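Local coordinates for protein phosphonopyruvate hydrolase (Variovorax sp., PDB 2HJP) that hydrolyses the carbon-phosphorus bond of phosphonopyruvate to give pyruvate and phosphate, using a divalent metal ion such as magnesium, at residues Ala6-Ala9 with Ala10-Gly14. Numbering follows the deposited sequence.
Sequences ALRA and ALDSG
D12 N donates to R8 O at 2.9 Å, approaching nearly in line with the C=O bond of R8, and S13 N reaches A9 O at 2.7 Å with a more bent N-H...O angle of 133°. With L11 N to L7 O and A10 N to A6 O, these i+4 to i (N-H to C=O) bonds form the C-terminal turns of helix 3-13, which packs at the N-terminal end of the strands of the eight-stranded parallel TIM barrel, away from the substrate-binding end, and leads into the first strand, 17-21. At the helix end the hydroxyl of S13 turns back on the last turn: OG donates to A10 O at 2.8 Å and is also hydrogen-bonded to R15 N. G14 then leaves helical geometry with a positive phi.

R8 and D12 lie one turn apart, yet no salt bridge joins them; R8 NH2 stays 5.2 Å from D12 OD1. The arginine, its CG anti to the backbone N (chi1 -159°) and its chain bent twice beyond, sends the guanidinium to D181 in a salt bridge, while NE bonds to D149 O. Beneath, L7 and A10 both touch F17 of the first strand, L7 also reaches V151, and L11 rests on P207, joining the helix to the barrel. Between the side chains of R8 and D12, which cross obliquely with their planar groups 37° apart, the touch falls to the aliphatic root of the arginine, whose CG sits 3.9 Å from D12 OD2.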
loop_
_atom_site.group_PDB
_atom_site.type_symbol
_atom_site.label_atom_id
_atom_site.label_comp_id
_atom_site.label_asym_id
_atom_site.label_seq_id
_atom_site.Cartn_x
_atom_site.Cartn_y
_atom_site.Cartn_z
ATOM N N ALA A 6 -10.939 16.724 -22.061
ATOM C CA ALA A 6 -11.960 15.879 -22.688
ATOM C C ALA A 6 -13.276 15.840 -21.872
ATOM O O ALA A 6 -14.326 15.909 -22.425
ATOM C CB ALA A 6 -11.418 14.416 -22.856
ATOM N N LEU A 7 -13.211 15.688 -20.550
ATOM C CA LEU A 7 -14.428 15.622 -19.756
ATOM C C LEU A 7 -15.108 16.980 -19.739
ATOM O O LEU A 7 -16.344 17.087 -19.890
ATOM C CB LEU A 7 -14.113 15.150 -18.329
ATOM C CG LEU A 7 -15.281 15.140 -17.343
ATOM C CD1 LEU A 7 -16.388 14.219 -17.856
ATOM C CD2 LEU A 7 -14.764 14.757 -15.933
ATOM N N ARG A 8 -14.316 18.027 -19.552
ATOM C CA ARG A 8 -14.873 19.385 -19.553
ATOM C C ARG A 8 -15.511 19.667 -20.939
ATOM O O ARG A 8 -16.580 20.236 -21.019
ATOM C CB ARG A 8 -13.732 20.357 -19.202
ATOM C CG ARG A 8 -14.170 21.679 -18.691
ATOM C CD ARG A 8 -15.016 21.637 -17.484
ATOM N NE ARG A 8 -14.270 21.641 -16.227
ATOM C CZ ARG A 8 -14.798 22.160 -15.131
ATOM N NH1 ARG A 8 -14.153 22.178 -13.953
ATOM N NH2 ARG A 8 -16.022 22.688 -15.230
ATOM N N ALA A 9 -14.894 19.220 -22.026
ATOM C CA ALA A 9 -15.451 19.419 -23.364
ATOM C C ALA A 9 -16.831 18.704 -23.508
ATOM O O ALA A 9 -17.809 19.266 -24.033
ATOM C CB ALA A 9 -14.457 18.899 -24.427
ATOM N N ALA A 10 -16.909 17.465 -23.037
ATOM C CA ALA A 10 -18.168 16.718 -23.081
ATOM C C ALA A 10 -19.234 17.479 -22.260
ATOM O O ALA A 10 -20.370 17.664 -22.700
ATOM C CB ALA A 10 -17.925 15.292 -22.492
ATOM N N LEU A 11 -18.877 17.949 -21.077
ATOM C CA LEU A 11 -19.869 18.717 -20.289
ATOM C C LEU A 11 -20.313 20.054 -20.936
ATOM O O LEU A 11 -21.503 20.430 -20.895
ATOM C CB LEU A 11 -19.328 19.070 -18.927
ATOM C CG LEU A 11 -19.258 18.004 -17.893
ATOM C CD1 LEU A 11 -18.500 18.557 -16.713
ATOM C CD2 LEU A 11 -20.666 17.541 -17.561
ATOM N N ASP A 12 -19.370 20.788 -21.518
ATOM C CA ASP A 12 -19.728 22.076 -22.125
ATOM C C ASP A 12 -20.384 21.835 -23.470
ATOM O O ASP A 12 -21.114 22.668 -23.964
ATOM C CB ASP A 12 -18.483 22.967 -22.373
ATOM C CG ASP A 12 -17.635 23.215 -21.124
ATOM O OD1 ASP A 12 -18.144 23.182 -19.989
ATOM O OD2 ASP A 12 -16.417 23.459 -21.297
ATOM N N SER A 13 -20.117 20.686 -24.079
ATOM C CA SER A 13 -20.670 20.419 -25.394
ATOM C C SER A 13 -22.142 20.126 -25.438
ATOM O O SER A 13 -22.741 20.218 -26.486
ATOM C CB SER A 13 -19.993 19.233 -26.047
ATOM O OG SER A 13 -20.562 18.039 -25.514
ATOM N N GLY A 14 -22.764 19.741 -24.340
ATOM C CA GLY A 14 -24.167 19.410 -24.494
ATOM C C GLY A 14 -24.437 17.932 -24.846
ATOM O O GLY A 14 -25.575 17.472 -24.747
#